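Salicylate 5-hydroxylase, large oxygenase component (Ralstonia sp., PDB 7C8Z) serves as the oxygenase component of a multicomponent system that hydroxylates salicylate at position 5 to give gentisate, using a Rieske [2Fe-2S] cluster and a mononuclear iron. Local coordinates at residues V71-D82 with M95-V105; E198-Y207 with K266-I277. All blocks are in the same frame, centred on the assembly; numbering follows the deposited sequence.

Contact 1. Residues V71-D82 with M95-V105; sequences VGLEAEIPNPGD and MVRDPDGGINV
On the Rieske domain's antiparallel sheet, R97 at the end of strand 91-97 reaches over to E74 and I77, in the connection that follows strand 69-73. Its CG lies anti to the backbone N and the chain then bends at chi3, which brings I77 O to the guanidinium edge near its plane; NE donates to this carbonyl, although the modelled separation is too short to be trusted. NH2 forms a salt bridge with E74 OE1 (3.3 Å), a bent bond that meets the anti side of the carboxylate tilted out of its plane, the oxygen standing 28° out of the guanidinium plane. A weak bond from NH1 to G101 O also ties the group to its own hairpin turn. In the backbone, R97 N donates to D82 O (2.9 Å) and G81 N to R97 O (3.1 Å), carrying the pairing of strands 82-88 and 91-97 into the type II turn N79-D82. D82 N closes the turn on N79 O, and D82 OD2 also accepts from N79 N, which comes from above the carboxylate plane, while OD1 is held by N124.

Strands 69-73 and 91-97 are not neighbours in the sheet; their short segments are inclined at 39°, and side chains fill the interval. I77 CD1 packs on M95 CG (3.7 Å) and on I103 CG1 (4.0 Å). M95 SD meets V71 CG2 (4.0 Å), at the classic beta bulge that V71 and G72 form opposite V185, and a bend at chi3 (86°) turns CE back to I77 CG1. I103 CD1 lies against E74 CG (3.7 Å).

Contact 2. Residues E198-Y207 with K266-I277; sequences EFLGPTILHY and KMDAKFRHAAMI
F199 is gripped through both its carbonyl and its ring. R272 NH2 donates to F199 O (3.2 Å), in the carbonyl plane on a lone pair, while the guanidinium lays one face over F199 CE1, ring and guanidinium planes 46° apart. F199 CG lies anti to the backbone N (chi1 -176°), swinging the ring toward R272 and H273, whose NE2 sits over one ring face, toward its rim. Further along the helix, I204 CD1 wedges between D268 CB (3.5 Å) and H273 CB (3.4 Å). Y207 receives I277 CG1 over one ring face, a CH-pi contact 4.1 Å from the ring centroid, and its OH accepts from K266 NZ (3.1 Å). A water links T203 OG1 to M267 O.

In the next shell, D268 organises the turn between strands 263-267 and 274-278: OD1 accepts from H273 N (3.0 Å), and OD2 offers its syn lone pair to R272 NE (3.3 Å) in a salt bridge. Y435 holds R272 NH1. Helix 196-211 is kinked at G201-P202: P202 has no N-H to give and T203 N makes no bond to the turn before. F199 O thus lacks its usual helical donor and accepts from R272 NH2 instead, whose charge D268 probably partly balances.

How the contacts relate
Contact 1 lies in the Rieske domain, and the hairpin of contact 2 belongs to the catalytic domain, where its two strands form one edge of the seven-stranded sheet. The two contacts follow one another along the chain; their centres are 27 Å apart and their nearest atoms about 11 Å, so they do not touch. Strand 184-188, which pairs with strand 69-73 of contact 1, leads shortly into helix 196-211 of contact 2, and W68, just ahead of strand 69-73, meets the F199 ring edge-to-face, so the two are joined indirectly. Neither includes a ligand of the metal centres: the cluster is held by C110, H112, C130 and H133, the mononuclear iron by H243, H248 and D389.

Contact 1. Residues V71-D82 with M95-V105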
loop_
_atom_site.group_PDB
_atom_site.type_symbol
_atom_site.label_atom_id
_atom_site.label_comp_id
_atom_site.label_asym_id
_atom_site.label_seq_id
_atom_site.Cartn_x
_atom_site.Cartn_y
_atom_site.Cartn_z
ATOM N N VAL A 71 14.644 -11.265 -23.232
ATOM C CA VAL A 71 14.534 -9.813 -23.198
ATOM C C VAL A 71 13.573 -9.256 -24.242
ATOM O O VAL A 71 13.159 -8.091 -24.112
ATOM C CB VAL A 71 15.913 -9.131 -23.330
ATOM C CG1 VAL A 71 16.818 -9.524 -22.170
ATOM C CG2 VAL A 71 16.558 -9.460 -24.658
ATOM N N GLY A 72 13.178 -10.006 -25.266
ATOM C CA GLY A 72 12.068 -9.502 -26.062
ATOM C C GLY A 72 12.009 -10.114 -27.453
ATOM O O GLY A 72 12.495 -11.215 -27.685
ATOM N N LEU A 73 11.355 -9.377 -28.347
ATOM C CA LEU A 73 11.223 -9.746 -29.746
ATOM C C LEU A 73 11.872 -8.687 -30.627
ATOM O O LEU A 73 11.845 -7.493 -30.309
ATOM C CB LEU A 73 9.753 -9.903 -30.135
ATOM C CG LEU A 73 8.988 -10.966 -29.348
ATOM C CD1 LEU A 73 7.614 -11.194 -29.962
ATOM C CD2 LEU A 73 9.796 -12.249 -29.316
ATOM N N GLU A 74 12.429 -9.130 -31.760
ATOM C CA GLU A 74 13.052 -8.188 -32.685
ATOM C C GLU A 74 12.040 -7.183 -33.220
ATOM O O GLU A 74 12.382 -6.016 -33.441
ATOM C CB GLU A 74 13.717 -8.936 -33.839
ATOM C CG GLU A 74 14.849 -9.843 -33.408
ATOM C CD GLU A 74 15.892 -10.039 -34.494
ATOM O OE1 GLU A 74 16.167 -9.075 -35.241
ATOM O OE2 GLU A 74 16.438 -11.161 -34.598
ATOM N N ALA A 75 10.795 -7.616 -33.431
ATOM C CA ALA A 75 9.762 -6.727 -33.948
ATOM C C ALA A 75 9.468 -5.562 -33.015
ATOM O O ALA A 75 8.930 -4.546 -33.467
ATOM C CB ALA A 75 8.478 -7.512 -34.216
ATOM N N GLU A 76 9.794 -5.678 -31.724
ATOM C CA GLU A 76 9.604 -4.546 -30.826
ATOM C C GLU A 76 10.592 -3.420 -31.101
ATOM O O GLU A 76 10.372 -2.296 -30.641
ATOM C CB GLU A 76 9.732 -4.980 -29.363
ATOM C CG GLU A 76 9.127 -6.333 -29.044
ATOM C CD GLU A 76 9.012 -6.586 -27.554
ATOM O OE1 GLU A 76 8.094 -6.040 -26.915
ATOM O OE2 GLU A 76 9.859 -7.320 -27.014
ATOM N N ILE A 77 11.662 -3.684 -31.845
ATOM C CA ILE A 77 12.671 -2.661 -32.107
ATOM C C ILE A 77 13.118 -2.741 -33.564
ATOM O O ILE A 77 14.271 -3.104 -33.843
ATOM C CB ILE A 77 13.858 -2.800 -31.139
ATOM C CG1 ILE A 77 14.261 -4.267 -30.972
ATOM C CG2 ILE A 77 13.503 -2.218 -29.781
ATOM C CD1 ILE A 77 15.705 -4.449 -30.554
ATOM N N PRO A 78 12.250 -2.400 -34.523
ATOM C CA PRO A 78 12.602 -2.643 -35.933
ATOM C C PRO A 78 13.664 -1.705 -36.475
ATOM O O PRO A 78 14.503 -2.134 -37.277
ATOM C CB PRO A 78 11.263 -2.451 -36.657
ATOM C CG PRO A 78 10.503 -1.510 -35.789
ATOM C CD PRO A 78 10.892 -1.847 -34.377
ATOM N N ASN A 79 13.649 -0.441 -36.080
ATOM C CA ASN A 79 14.517 0.560 -36.678
ATOM C C ASN A 79 15.689 0.887 -35.764
ATOM O O ASN A 79 15.629 0.659 -34.552
ATOM C CB ASN A 79 13.714 1.829 -36.968
ATOM C CG ASN A 79 12.461 1.550 -37.774
ATOM O OD1 ASN A 79 12.470 0.725 -38.688
ATOM N ND2 ASN A 79 11.368 2.222 -37.422
ATOM N N PRO A 80 16.775 1.432 -36.311
ATOM C CA PRO A 80 17.900 1.834 -35.458
ATOM C C PRO A 80 17.489 2.919 -34.473
ATOM O O PRO A 80 16.743 3.844 -34.806
ATOM C CB PRO A 80 18.942 2.344 -36.459
ATOM C CG PRO A 80 18.575 1.712 -37.750
ATOM C CD PRO A 80 17.084 1.589 -37.742
ATOM N N GLY A 81 17.995 2.802 -33.247
ATOM C CA GLY A 81 17.603 3.664 -32.163
ATOM C C GLY A 81 16.404 3.179 -31.377
ATOM O O GLY A 81 16.209 3.616 -30.241
ATOM N N ASP A 82 15.603 2.284 -31.945
ATOM C CA ASP A 82 14.457 1.744 -31.227
ATOM C C ASP A 82 14.930 0.930 -30.030
ATOM O O ASP A 82 15.762 0.027 -30.164
ATOM C CB ASP A 82 13.603 0.882 -32.155
ATOM C CG ASP A 82 12.867 1.700 -33.197
ATOM O OD1 ASP A 82 13.018 2.940 -33.200
ATOM O OD2 ASP A 82 12.136 1.102 -34.015
ATOM N N MET A 95 17.188 -3.098 -24.271
ATOM C CA MET A 95 17.427 -3.795 -25.529
ATOM C C MET A 95 17.199 -2.794 -26.654
ATOM O O MET A 95 16.076 -2.317 -26.842
ATOM C CB MET A 95 16.497 -4.999 -25.667
ATOM C CG MET A 95 16.400 -5.548 -27.082
ATOM S SD MET A 95 15.115 -6.799 -27.287
ATOM C CE MET A 95 13.684 -5.772 -27.606
ATOM N N VAL A 96 18.258 -2.453 -27.382
ATOM C CA VAL A 96 18.181 -1.426 -28.412
ATOM C C VAL A 96 18.719 -1.971 -29.727
ATOM O O VAL A 96 19.704 -2.719 -29.753
ATOM C CB VAL A 96 18.946 -0.149 -27.997
ATOM C CG1 VAL A 96 20.422 -0.453 -27.773
ATOM C CG2 VAL A 96 18.756 0.949 -29.036
ATOM N N ARG A 97 18.093 -1.569 -30.828
ATOM C CA ARG A 97 18.604 -1.930 -32.139
ATOM C C ARG A 97 19.732 -0.982 -32.519
ATOM O O ARG A 97 19.554 0.239 -32.519
ATOM C CB ARG A 97 17.509 -1.880 -33.200
ATOM C CG ARG A 97 18.057 -2.164 -34.594
ATOM C CD ARG A 97 17.033 -2.811 -35.499
ATOM N NE ARG A 97 16.282 -3.870 -34.830
ATOM C CZ ARG A 97 16.684 -5.132 -34.732
ATOM N NH1 ARG A 97 17.843 -5.508 -35.258
ATOM N NH2 ARG A 97 15.923 -6.020 -34.108
ATOM N N ASP A 98 20.886 -1.549 -32.852
ATOM C CA ASP A 98 22.070 -0.776 -33.187
ATOM C C ASP A 98 21.926 -0.174 -34.581
ATOM O O ASP A 98 21.234 -0.737 -35.435
ATOM C CB ASP A 98 23.311 -1.663 -33.141
ATOM C CG ASP A 98 24.587 -0.868 -32.980
ATOM O OD1 ASP A 98 24.956 -0.577 -31.824
ATOM O OD2 ASP A 98 25.218 -0.525 -34.004
ATOM N N PRO A 99 22.564 0.982 -34.835
ATOM C CA PRO A 99 22.542 1.559 -36.188
ATOM C C PRO A 99 23.000 0.609 -37.290
ATOM O O PRO A 99 22.620 0.790 -38.450
ATOM C CB PRO A 99 23.490 2.756 -36.064
ATOM C CG PRO A 99 23.349 3.185 -34.648
ATOM C CD PRO A 99 23.106 1.933 -33.844
ATOM N N ASP A 100 23.803 -0.404 -36.954
ATOM C CA ASP A 100 24.244 -1.356 -37.967
ATOM C C ASP A 100 23.200 -2.419 -38.280
ATOM O O ASP A 100 23.299 -3.074 -39.323
ATOM C CB ASP A 100 25.548 -2.035 -37.536
ATOM C CG ASP A 100 25.444 -2.714 -36.178
ATOM O OD1 ASP A 100 24.389 -3.303 -35.860
ATOM O OD2 ASP A 100 26.437 -2.662 -35.422
ATOM N N GLY A 101 22.203 -2.595 -37.418
ATOM C CA GLY A 101 21.193 -3.616 -37.599
ATOM C C GLY A 101 21.201 -4.703 -36.548
ATOM O O GLY A 101 20.246 -5.487 -36.492
ATOM N N GLY A 102 22.238 -4.783 -35.715
ATOM C CA GLY A 102 22.276 -5.742 -34.632
ATOM C C GLY A 102 21.467 -5.268 -33.434
ATOM O O GLY A 102 20.782 -4.244 -33.468
ATOM N N ILE A 103 21.550 -6.042 -32.353
ATOM C CA ILE A 103 20.795 -5.766 -31.134
ATOM C C ILE A 103 21.757 -5.748 -29.953
ATOM O O ILE A 103 22.415 -6.754 -29.672
ATOM C CB ILE A 103 19.678 -6.796 -30.909
ATOM C CG1 ILE A 103 18.637 -6.682 -32.019
ATOM C CG2 ILE A 103 19.032 -6.600 -29.540
ATOM C CD1 ILE A 103 17.615 -7.781 -31.999
ATOM N N ASN A 104 21.832 -4.614 -29.263
ATOM C CA ASN A 104 22.616 -4.484 -28.044
ATOM C C ASN A 104 21.708 -4.567 -26.824
ATOM O O ASN A 104 20.549 -4.147 -26.858
ATOM C CB ASN A 104 23.384 -3.157 -28.005
ATOM C CG ASN A 104 23.925 -2.740 -29.364
ATOM O OD1 ASN A 104 24.254 -3.581 -30.200
ATOM N ND2 ASN A 104 24.038 -1.432 -29.579
ATOM N N VAL A 105 22.243 -5.122 -25.741
ATOM C CA VAL A 105 21.549 -5.154 -24.460
ATOM C C VAL A 105 22.515 -4.662 -23.394
ATOM O O VAL A 105 23.572 -5.268 -23.181
ATOM C CB VAL A 105 21.022 -6.553 -24.112
ATOM C CG1 VAL A 105 20.591 -6.602 -22.650
ATOM C CG2 VAL A 105 19.864 -6.912 -25.022
#

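Contact 2. Residues E198-Y207 with K266-I277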
loop_
_atom_site.group_PDB
_atom_site.type_symbol
_atom_site.label_atom_id
_atom_site.label_comp_id
_atom_site.label_asym_id
_atom_site.label_seq_id
_atom_site.Cartn_x
_atom_site.Cartn_y
_atom_site.Cartn_z
ATOM N N GLU A 198 23.111 -24.616 -27.769
ATOM C CA GLU A 198 23.493 -25.629 -26.791
ATOM C C GLU A 198 22.800 -25.403 -25.454
ATOM O O GLU A 198 22.600 -26.355 -24.692
ATOM C CB GLU A 198 25.010 -25.636 -26.608
ATOM C CG GLU A 198 25.775 -26.141 -27.821
ATOM C CD GLU A 198 27.268 -25.928 -27.694
ATOM O OE1 GLU A 198 27.918 -25.655 -28.724
ATOM O OE2 GLU A 198 27.789 -26.033 -26.563
ATOM N N PHE A 199 22.433 -24.156 -25.152
ATOM C CA PHE A 199 21.658 -23.889 -23.947
ATOM C C PHE A 199 20.300 -24.569 -24.020
ATOM O O PHE A 199 19.825 -25.136 -23.030
ATOM C CB PHE A 199 21.499 -22.379 -23.749
ATOM C CG PHE A 199 20.786 -21.996 -22.477
ATOM C CD1 PHE A 199 21.375 -22.213 -21.241
ATOM C CD2 PHE A 199 19.535 -21.396 -22.519
ATOM C CE1 PHE A 199 20.724 -21.851 -20.070
ATOM C CE2 PHE A 199 18.881 -21.031 -21.351
ATOM C CZ PHE A 199 19.479 -21.261 -20.126
ATOM N N LEU A 200 19.662 -24.533 -25.193
ATOM C CA LEU A 200 18.338 -25.131 -25.316
ATOM C C LEU A 200 18.392 -26.631 -25.566
ATOM O O LEU A 200 17.476 -27.350 -25.154
ATOM C CB LEU A 200 17.556 -24.464 -26.446
ATOM C CG LEU A 200 17.068 -23.043 -26.191
ATOM C CD1 LEU A 200 16.147 -22.606 -27.312
ATOM C CD2 LEU A 200 16.376 -22.954 -24.839
ATOM N N GLY A 201 19.434 -27.120 -26.234
ATOM C CA GLY A 201 19.483 -28.501 -26.640
ATOM C C GLY A 201 18.696 -28.715 -27.918
ATOM O O GLY A 201 17.832 -27.910 -28.290
ATOM N N PRO A 202 18.965 -29.829 -28.604
ATOM C CA PRO A 202 18.345 -30.043 -29.924
ATOM C C PRO A 202 16.834 -30.176 -29.864
ATOM O O PRO A 202 16.126 -29.575 -30.685
ATOM C CB PRO A 202 19.010 -31.337 -30.418
ATOM C CG PRO A 202 20.226 -31.511 -29.565
ATOM C CD PRO A 202 19.899 -30.908 -28.243
ATOM N N THR A 203 16.315 -30.923 -28.885
ATOM C CA THR A 203 14.887 -31.222 -28.860
ATOM C C THR A 203 14.064 -29.969 -28.600
ATOM O O THR A 203 13.089 -29.697 -29.309
ATOM C CB THR A 203 14.585 -32.272 -27.789
ATOM O OG1 THR A 203 15.447 -33.407 -27.952
ATOM C CG2 THR A 203 13.128 -32.710 -27.871
ATOM N N ILE A 204 14.443 -29.193 -27.586
ATOM C CA ILE A 204 13.712 -27.973 -27.275
ATOM C C ILE A 204 13.965 -26.890 -28.319
ATOM O O ILE A 204 13.069 -26.086 -28.613
ATOM C CB ILE A 204 14.047 -27.529 -25.840
ATOM C CG1 ILE A 204 13.329 -28.460 -24.873
ATOM C CG2 ILE A 204 13.616 -26.101 -25.581
ATOM C CD1 ILE A 204 14.003 -28.621 -23.573
ATOM N N LEU A 205 15.162 -26.850 -28.913
ATOM C CA LEU A 205 15.378 -25.874 -29.977
ATOM C C LEU A 205 14.519 -26.193 -31.195
ATOM O O LEU A 205 14.146 -25.276 -31.940
ATOM C CB LEU A 205 16.858 -25.786 -30.358
ATOM C CG LEU A 205 17.108 -24.692 -31.403
ATOM C CD1 LEU A 205 17.585 -23.409 -30.743
ATOM C CD2 LEU A 205 18.085 -25.137 -32.484
ATOM N N HIS A 206 14.165 -27.469 -31.399
ATOM C CA HIS A 206 13.244 -27.779 -32.483
ATOM C C HIS A 206 11.903 -27.071 -32.289
ATOM O O HIS A 206 11.359 -26.489 -33.233
ATOM C CB HIS A 206 13.020 -29.278 -32.590
ATOM C CG HIS A 206 11.802 -29.628 -33.391
ATOM N ND1 HIS A 206 11.788 -29.608 -34.769
ATOM C CD2 HIS A 206 10.547 -29.970 -33.009
ATOM C CE1 HIS A 206 10.585 -29.943 -35.202
ATOM N NE2 HIS A 206 9.812 -30.166 -34.155
ATOM N N TYR A 207 11.364 -27.081 -31.070
ATOM C CA TYR A 207 10.070 -26.441 -30.851
ATOM C C TYR A 207 10.194 -24.921 -30.795
ATOM O O TYR A 207 9.299 -24.200 -31.272
ATOM C CB TYR A 207 9.434 -27.013 -29.585
ATOM C CG TYR A 207 9.146 -28.488 -29.744
ATOM C CD1 TYR A 207 8.071 -28.924 -30.505
ATOM C CD2 TYR A 207 9.977 -29.444 -29.176
ATOM C CE1 TYR A 207 7.816 -30.270 -30.673
ATOM C CE2 TYR A 207 9.730 -30.793 -29.339
ATOM C CZ TYR A 207 8.648 -31.199 -30.090
ATOM O OH TYR A 207 8.394 -32.543 -30.257
ATOM N N LYS A 266 8.811 -33.454 -23.368
ATOM C CA LYS A 266 10.248 -33.636 -23.500
ATOM C C LYS A 266 11.008 -32.590 -22.695
ATOM O O LYS A 266 10.478 -31.532 -22.349
ATOM C CB LYS A 266 10.670 -33.565 -24.972
ATOM C CG LYS A 266 10.060 -34.656 -25.837
ATOM C CD LYS A 266 9.677 -34.111 -27.198
ATOM C CE LYS A 266 9.416 -35.219 -28.197
ATOM N NZ LYS A 266 10.142 -34.946 -29.465
ATOM N N MET A 267 12.266 -32.909 -22.395
ATOM C CA MET A 267 13.142 -32.064 -21.596
ATOM C C MET A 267 14.507 -31.996 -22.264
ATOM O O MET A 267 14.833 -32.804 -23.137
ATOM C CB MET A 267 13.315 -32.596 -20.167
ATOM C CG MET A 267 12.295 -32.105 -19.174
ATOM S SD MET A 267 12.460 -32.910 -17.560
ATOM C CE MET A 267 12.042 -34.600 -17.976
ATOM N N ASP A 268 15.309 -31.023 -21.847
ATOM C CA ASP A 268 16.686 -30.956 -22.301
ATOM C C ASP A 268 17.560 -31.811 -21.385
ATOM O O ASP A 268 17.080 -32.447 -20.445
ATOM C CB ASP A 268 17.163 -29.504 -22.385
ATOM C CG ASP A 268 17.508 -28.909 -21.028
ATOM O OD1 ASP A 268 16.763 -29.154 -20.057
ATOM O OD2 ASP A 268 18.516 -28.173 -20.944
ATOM N N ALA A 269 18.867 -31.807 -21.651
ATOM C CA ALA A 269 19.769 -32.721 -20.957
ATOM C C ALA A 269 19.760 -32.479 -19.454
ATOM O O ALA A 269 19.803 -33.429 -18.665
ATOM C CB ALA A 269 21.185 -32.589 -21.516
ATOM N N LYS A 270 19.690 -31.221 -19.036
ATOM C CA LYS A 270 19.814 -30.872 -17.629
ATOM C C LYS A 270 18.466 -30.747 -16.922
ATOM O O LYS A 270 18.429 -30.313 -15.765
ATOM C CB LYS A 270 20.593 -29.560 -17.487
ATOM C CG LYS A 270 22.013 -29.618 -18.032
ATOM C CD LYS A 270 22.954 -28.750 -17.209
ATOM C CE LYS A 270 23.546 -29.522 -16.035
ATOM N NZ LYS A 270 24.292 -28.634 -15.096
ATOM N N PHE A 271 17.367 -31.115 -17.586
ATOM C CA PHE A 271 16.016 -31.144 -17.027
ATOM C C PHE A 271 15.483 -29.755 -16.694
ATOM O O PHE A 271 14.482 -29.639 -15.971
ATOM C CB PHE A 271 15.922 -32.015 -15.768
ATOM C CG PHE A 271 16.473 -33.396 -15.940
ATOM C CD1 PHE A 271 16.198 -34.132 -17.079
ATOM C CD2 PHE A 271 17.255 -33.968 -14.949
ATOM C CE1 PHE A 271 16.704 -35.411 -17.235
ATOM C CE2 PHE A 271 17.764 -35.245 -15.098
ATOM C CZ PHE A 271 17.486 -35.967 -16.243
ATOM N N ARG A 272 16.119 -28.695 -17.192
ATOM C CA ARG A 272 15.696 -27.342 -16.862
ATOM C C ARG A 272 14.638 -26.815 -17.827
ATOM O O ARG A 272 13.639 -26.228 -17.398
ATOM C CB ARG A 272 16.912 -26.409 -16.834
ATOM C CG ARG A 272 17.788 -26.521 -18.065
ATOM C CD ARG A 272 19.138 -25.870 -17.868
ATOM N NE ARG A 272 19.870 -25.803 -19.129
ATOM C CZ ARG A 272 21.116 -25.366 -19.242
ATOM N NH1 ARG A 272 21.773 -24.959 -18.163
ATOM N NH2 ARG A 272 21.704 -25.336 -20.430
ATOM N N HIS A 273 14.848 -26.994 -19.127
ATOM C CA HIS A 273 13.882 -26.559 -20.122
ATOM C C HIS A 273 12.952 -27.711 -20.463
ATOM O O HIS A 273 13.322 -28.882 -20.350
ATOM C CB HIS A 273 14.581 -26.054 -21.386
ATOM C CG HIS A 273 15.801 -25.229 -21.122
ATOM N ND1 HIS A 273 15.920 -24.398 -20.029
ATOM C CD2 HIS A 273 16.958 -25.108 -21.815
ATOM C CE1 HIS A 273 17.097 -23.800 -20.061
ATOM N NE2 HIS A 273 17.747 -24.214 -21.134
ATOM N N ALA A 274 11.741 -27.377 -20.905
ATOM C CA ALA A 274 10.785 -28.440 -21.191
ATOM C C ALA A 274 9.840 -28.016 -22.302
ATOM O O ALA A 274 9.689 -26.832 -22.604
ATOM C CB ALA A 274 9.988 -28.836 -19.942
ATOM N N ALA A 275 9.217 -29.014 -22.923
ATOM C CA ALA A 275 8.216 -28.788 -23.956
ATOM C C ALA A 275 7.087 -29.783 -23.749
ATOM O O ALA A 275 7.328 -30.993 -23.703
ATOM C CB ALA A 275 8.816 -28.937 -25.359
ATOM N N MET A 276 5.866 -29.278 -23.618
ATOM C CA MET A 276 4.670 -30.106 -23.522
ATOM C C MET A 276 3.951 -30.016 -24.859
ATOM O O MET A 276 3.521 -28.929 -25.260
ATOM C CB MET A 276 3.774 -29.654 -22.366
ATOM C CG MET A 276 4.449 -29.782 -21.000
ATOM S SD MET A 276 3.466 -29.351 -19.542
ATOM C CE MET A 276 2.057 -28.522 -20.279
ATOM N N ILE A 277 3.829 -31.155 -25.542
ATOM C CA ILE A 277 3.343 -31.247 -26.912
ATOM C C ILE A 277 2.073 -32.075 -26.898
ATOM O O ILE A 277 2.033 -33.129 -26.255
ATOM C CB ILE A 277 4.393 -31.918 -27.823
ATOM C CG1 ILE A 277 5.753 -31.224 -27.715
ATOM C CG2 ILE A 277 3.907 -32.001 -29.255
ATOM C CD1 ILE A 277 6.767 -32.022 -26.926
HETATM O O HOH W 1 14.675 -34.010 -25.256
#